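Local atomic coordinates of 5'-Methylthioadenosine Nucleosidase (PDB entry 2H8G), a protein that is a plant nucleosidase of the phosphorylase superfamily, with an alpha/beta fold and a pocket that binds adenine. Residues Phe31-Gln36 with Ile74-Pro79; Val136-Arg141 with Glu202-Ala207. All coordinates share one frame; numbering follows the deposited sequence.

Contact 1. Residues Phe31-Gln36 with Ile74-Pro79; sequences FVIAMQ and INVVCP
F31 and V77 are joined through their backbones: V77 N gives a nearly straight hydrogen bond (175°) to F31 O at 2.8 Å. The F31 carbonyl also receives a longer CA-H...O contact from V76. On either side of this bond the ladder continues, with F31 N to N75 O at 2.8 Å and I33 N to V77 O at 3.0 Å. F31 thus bonds N75 and V77, residues two apart on the neighbour, and V77 in turn bonds F31 and I33. This is the register of parallel strands, and here it pairs strand 28-32 with strand 72-78 inside the mixed sheet of the phosphorylase-type alpha/beta fold.

Apolar side chains meet on both faces of the pair. On the F31 side, V76 CG2 meets F31 CB at 4.1 Å, while V76 CG1, anti to the backbone N (chi1 177°), meets I33 CD1 at 3.9 Å. Branched V76 thereby serves two partners; on this face F31 also packs on L42 and A252. Across the sheet V32 CG2 meets V77 CG2 at 3.9 Å, the two compact valines crossing at a slant. Beyond the ladder, P79, which has no N-H to offer, sets CD 3.3 Å from I33 O and CG 3.2 Å from A34 O.

Contact 2. Residues Val136-Arg141 with Glu202-Ala207; sequences VVFHDR and EGAAVA
A204 presses its methyl onto the middle of the F138 ring: CB stands 3.4 Å from the ring centroid and only 9° off the normal, a CH-pi contact. It joins a strand end to a helix start in the alpha/beta fold of the phosphorylase superfamily, helix 203-212 running across strand 130-138 at 112° with the axes of the short segments 7.4 Å apart. So close an approach suits small residues, and the helix meets the strand with glycine and alanines.

The A204 methyl is the bump, and its hollow is walled by the F138 ring, by V136 CG2 at 3.6 Å and by V137 O. V136 is a bump in return. Its CG2, anti to the backbone N, bears on the first helical turn, tight against A204 CA at 3.5 Å. CG1 sits between the backbone N and the carbonyl carbon (chi1 63°) and reaches A207 CB at 3.6 Å, so the two branches of valine span nearly one turn, from A204 to A207.

V137 turns away from the helix and packs on L155 and N194. The first turn of the helix starts from E202 at the N-cap, whose carbonyl oxygen accepts from both A205 N and V206 N. F138 is clasped from both faces: opposite the A204 methyl lies the R141 guanidinium, with NE 3.4 Å above the ring plane, offset toward the rim, and hydrogen-bonded to G152 O.

How the contacts relate
Contact 1 closes before contact 2 opens along the chain, and their centres lie about 17 Å apart on opposite sides of the chain's centre. One sheet reaches both: strand 28-32 pairs with strand 110-119, which pairs with 217-226, and that in turn with 130-138. Contact 1 joins two strands edge to edge, whereas contact 2 sets a helix against the sheet. They also meet directly, A34 CB lying 3.6 Å from E202 CD, and V32 packs on V206 of helix 203-212. The side chain of A34 is about 9 Å from the bound adenine, and E202 directly follows M201 of the adenine pocket. Contact 2 also extends to the dimer partner: A205 packs on V93 of the second subunit.

Contact 1. Residues Phe31-Gln36 with Ile74-Pro79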
loop_
_atom_site.group_PDB
_atom_site.type_symbol
_atom_site.label_atom_id
_atom_site.label_comp_id
_atom_site.label_asym_id
_atom_site.label_seq_id
_atom_site.Cartn_x
_atom_site.Cartn_y
_atom_site.Cartn_z
ATOM N N PHE A 31 18.417 -0.137 0.361
ATOM C CA PHE A 31 17.888 0.475 -0.851
ATOM C C PHE A 31 16.584 -0.249 -1.144
ATOM O O PHE A 31 16.552 -1.480 -1.160
ATOM C CB PHE A 31 18.801 0.254 -2.062
ATOM C CG PHE A 31 19.948 1.218 -2.161
ATOM C CD1 PHE A 31 21.095 1.040 -1.394
ATOM C CD2 PHE A 31 19.893 2.295 -3.045
ATOM C CE1 PHE A 31 22.173 1.921 -1.505
ATOM C CE2 PHE A 31 20.966 3.183 -3.163
ATOM C CZ PHE A 31 22.108 2.992 -2.392
ATOM N N VAL A 32 15.510 0.505 -1.350
ATOM C CA VAL A 32 14.229 -0.088 -1.705
ATOM C C VAL A 32 14.097 0.267 -3.179
ATOM O O VAL A 32 14.034 1.446 -3.535
ATOM C CB VAL A 32 13.065 0.528 -0.911
ATOM C CG1 VAL A 32 11.742 0.024 -1.470
ATOM C CG2 VAL A 32 13.190 0.152 0.563
ATOM N N ILE A 33 14.096 -0.754 -4.033
ATOM C CA ILE A 33 14.020 -0.564 -5.481
ATOM C C ILE A 33 12.909 -1.431 -6.064
ATOM O O ILE A 33 12.899 -2.651 -5.898
ATOM C CB ILE A 33 15.384 -0.909 -6.126
ATOM C CG1 ILE A 33 16.475 -0.043 -5.477
ATOM C CG2 ILE A 33 15.339 -0.681 -7.631
ATOM C CD1 ILE A 33 17.881 -0.284 -6.002
ATOM N N ALA A 34 11.976 -0.788 -6.759
ATOM C CA ALA A 34 10.818 -1.470 -7.327
ATOM C C ALA A 34 11.070 -2.482 -8.437
ATOM O O ALA A 34 10.451 -3.547 -8.451
ATOM C CB ALA A 34 9.815 -0.441 -7.816
ATOM N N MET A 35 11.951 -2.149 -9.373
ATOM C CA MET A 35 12.234 -3.040 -10.499
ATOM C C MET A 35 13.608 -3.693 -10.401
ATOM O O MET A 35 14.597 -3.032 -10.102
ATOM C CB MET A 35 12.138 -2.258 -11.811
ATOM C CG MET A 35 10.803 -1.560 -12.017
ATOM S SD MET A 35 10.768 -0.580 -13.536
ATOM C CE MET A 35 10.415 -1.853 -14.750
ATOM N N GLN A 36 13.668 -4.995 -10.665
ATOM C CA GLN A 36 14.941 -5.706 -10.603
ATOM C C GLN A 36 15.933 -5.058 -11.565
ATOM O O GLN A 36 17.131 -5.014 -11.289
ATOM C CB GLN A 36 14.765 -7.179 -10.989
ATOM C CG GLN A 36 14.650 -7.415 -12.490
ATOM C CD GLN A 36 15.060 -8.821 -12.900
ATOM O OE1 GLN A 36 16.139 -9.295 -12.543
ATOM N NE2 GLN A 36 14.201 -9.491 -13.660
ATOM N N ILE A 74 25.472 -3.005 2.994
ATOM C CA ILE A 74 24.512 -2.586 1.985
ATOM C C ILE A 74 23.486 -3.664 1.690
ATOM O O ILE A 74 23.833 -4.792 1.348
ATOM C CB ILE A 74 25.210 -2.213 0.663
ATOM C CG1 ILE A 74 26.258 -1.129 0.916
ATOM C CG2 ILE A 74 24.177 -1.727 -0.352
ATOM C CD1 ILE A 74 27.040 -0.741 -0.315
ATOM N N ASN A 75 22.216 -3.304 1.828
ATOM C CA ASN A 75 21.129 -4.223 1.550
ATOM C C ASN A 75 20.274 -3.597 0.458
ATOM O O ASN A 75 20.016 -2.396 0.475
ATOM C CB ASN A 75 20.283 -4.453 2.809
ATOM C CG ASN A 75 21.028 -5.230 3.880
ATOM O OD1 ASN A 75 21.126 -4.793 5.029
ATOM N ND2 ASN A 75 21.552 -6.391 3.511
ATOM N N VAL A 76 19.872 -4.404 -0.516
ATOM C CA VAL A 76 19.020 -3.923 -1.599
ATOM C C VAL A 76 17.816 -4.852 -1.638
ATOM O O VAL A 76 17.969 -6.065 -1.778
ATOM C CB VAL A 76 19.739 -3.972 -2.965
ATOM C CG1 VAL A 76 18.788 -3.520 -4.068
ATOM C CG2 VAL A 76 20.966 -3.078 -2.936
ATOM N N VAL A 77 16.620 -4.291 -1.507
ATOM C CA VAL A 77 15.414 -5.104 -1.516
ATOM C C VAL A 77 14.473 -4.719 -2.647
ATOM O O VAL A 77 14.257 -3.537 -2.919
ATOM C CB VAL A 77 14.673 -5.003 -0.168
ATOM C CG1 VAL A 77 15.594 -5.457 0.949
ATOM C CG2 VAL A 77 14.210 -3.576 0.078
ATOM N N CYS A 78 13.929 -5.737 -3.309
ATOM C CA CYS A 78 13.011 -5.555 -4.427
ATOM C C CYS A 78 11.786 -6.427 -4.203
ATOM O O CYS A 78 11.901 -7.535 -3.677
ATOM C CB CYS A 78 13.679 -5.979 -5.735
ATOM S SG CYS A 78 15.242 -5.164 -6.086
ATOM N N PRO A 79 10.599 -5.945 -4.611
ATOM C CA PRO A 79 9.352 -6.698 -4.448
ATOM C C PRO A 79 9.348 -8.003 -5.244
ATOM O O PRO A 79 8.581 -8.920 -4.947
ATOM C CB PRO A 79 8.286 -5.707 -4.917
ATOM C CG PRO A 79 9.012 -4.886 -5.934
ATOM C CD PRO A 79 10.344 -4.646 -5.260
#

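Contact 2. Residues Val136-Arg141 with Glu202-Ala207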
loop_
_atom_site.group_PDB
_atom_site.type_symbol
_atom_site.label_atom_id
_atom_site.label_comp_id
_atom_site.label_asym_id
_atom_site.label_seq_id
_atom_site.Cartn_x
_atom_site.Cartn_y
_atom_site.Cartn_z
ATOM N N VAL A 136 7.546 14.591 -0.469
ATOM C CA VAL A 136 6.737 13.722 -1.303
ATOM C C VAL A 136 5.263 13.756 -0.926
ATOM O O VAL A 136 4.913 13.966 0.229
ATOM C CB VAL A 136 7.272 12.276 -1.202
ATOM C CG1 VAL A 136 7.128 11.765 0.232
ATOM C CG2 VAL A 136 6.559 11.382 -2.193
ATOM N N VAL A 137 4.410 13.558 -1.923
ATOM C CA VAL A 137 2.966 13.550 -1.736
ATOM C C VAL A 137 2.340 12.498 -2.645
ATOM O O VAL A 137 3.014 11.958 -3.528
ATOM C CB VAL A 137 2.333 14.916 -2.124
ATOM C CG1 VAL A 137 2.854 16.013 -1.218
ATOM C CG2 VAL A 137 2.643 15.248 -3.580
ATOM N N PHE A 138 1.061 12.204 -2.406
ATOM C CA PHE A 138 0.285 11.285 -3.253
ATOM C C PHE A 138 -0.649 12.170 -4.074
ATOM O O PHE A 138 -1.145 13.174 -3.563
ATOM C CB PHE A 138 -0.643 10.361 -2.454
ATOM C CG PHE A 138 0.046 9.271 -1.687
ATOM C CD1 PHE A 138 0.408 9.464 -0.363
ATOM C CD2 PHE A 138 0.270 8.026 -2.268
ATOM C CE1 PHE A 138 0.973 8.430 0.382
ATOM C CE2 PHE A 138 0.836 6.987 -1.535
ATOM C CZ PHE A 138 1.186 7.187 -0.209
ATOM N N HIS A 139 -0.908 11.802 -5.325
ATOM C CA HIS A 139 -1.846 12.573 -6.140
ATOM C C HIS A 139 -3.111 11.781 -6.466
ATOM O O HIS A 139 -4.035 12.322 -7.071
ATOM C CB HIS A 139 -1.202 13.072 -7.445
ATOM C CG HIS A 139 -0.497 12.011 -8.234
ATOM N ND1 HIS A 139 -1.156 11.079 -9.009
ATOM C CD2 HIS A 139 0.822 11.751 -8.374
ATOM C CE1 HIS A 139 -0.267 10.290 -9.593
ATOM N NE2 HIS A 139 0.939 10.677 -9.223
ATOM N N ASP A 140 -3.176 10.515 -6.052
ATOM C CA ASP A 140 -4.345 9.695 -6.353
ATOM C C ASP A 140 -5.119 9.145 -5.156
ATOM O O ASP A 140 -5.825 8.142 -5.273
ATOM C CB ASP A 140 -3.945 8.542 -7.285
ATOM C CG ASP A 140 -3.058 7.509 -6.605
ATOM O OD1 ASP A 140 -2.480 7.807 -5.539
ATOM O OD2 ASP A 140 -2.931 6.392 -7.162
ATOM N N ARG A 141 -4.987 9.790 -4.000
ATOM C CA ARG A 141 -5.744 9.357 -2.824
ATOM C C ARG A 141 -6.618 10.557 -2.493
ATOM O O ARG A 141 -6.326 11.330 -1.579
ATOM C CB ARG A 141 -4.814 9.014 -1.654
ATOM C CG ARG A 141 -3.692 8.059 -2.034
ATOM C CD ARG A 141 -3.146 7.322 -0.816
ATOM N NE ARG A 141 -2.755 8.232 0.251
ATOM C CZ ARG A 141 -2.306 7.822 1.433
ATOM N NH1 ARG A 141 -2.194 6.520 1.678
ATOM N NH2 ARG A 141 -1.991 8.703 2.372
ATOM N N GLU A 202 5.873 4.738 -6.204
ATOM C CA GLU A 202 6.165 4.157 -4.884
ATOM C C GLU A 202 6.608 5.120 -3.778
ATOM O O GLU A 202 6.348 4.868 -2.600
ATOM C CB GLU A 202 7.266 3.096 -4.991
ATOM C CG GLU A 202 6.956 1.861 -5.833
ATOM C CD GLU A 202 7.232 2.053 -7.312
ATOM O OE1 GLU A 202 8.162 2.821 -7.653
ATOM O OE2 GLU A 202 6.532 1.407 -8.126
ATOM N N GLY A 203 7.294 6.192 -4.157
ATOM C CA GLY A 203 7.844 7.130 -3.188
ATOM C C GLY A 203 7.088 7.498 -1.925
ATOM O O GLY A 203 7.582 7.297 -0.812
ATOM N N ALA A 204 5.891 8.039 -2.082
ATOM C CA ALA A 204 5.116 8.469 -0.925
ATOM C C ALA A 204 4.765 7.341 0.039
ATOM O O ALA A 204 4.576 7.585 1.233
ATOM C CB ALA A 204 3.850 9.186 -1.383
ATOM N N ALA A 205 4.668 6.116 -0.475
ATOM C CA ALA A 205 4.337 4.965 0.355
ATOM C C ALA A 205 5.571 4.553 1.148
ATOM O O ALA A 205 5.474 4.179 2.317
ATOM C CB ALA A 205 3.850 3.807 -0.512
ATOM N N VAL A 206 6.736 4.616 0.509
ATOM C CA VAL A 206 7.972 4.275 1.203
ATOM C C VAL A 206 8.164 5.294 2.328
ATOM O O VAL A 206 8.547 4.932 3.445
ATOM C CB VAL A 206 9.191 4.321 0.251
ATOM C CG1 VAL A 206 10.477 4.032 1.029
ATOM C CG2 VAL A 206 9.016 3.291 -0.865
ATOM N N ALA A 207 7.888 6.565 2.038
ATOM C CA ALA A 207 8.033 7.620 3.044
ATOM C C ALA A 207 7.038 7.420 4.182
ATOM O O ALA A 207 7.363 7.670 5.345
ATOM C CB ALA A 207 7.834 8.994 2.404
#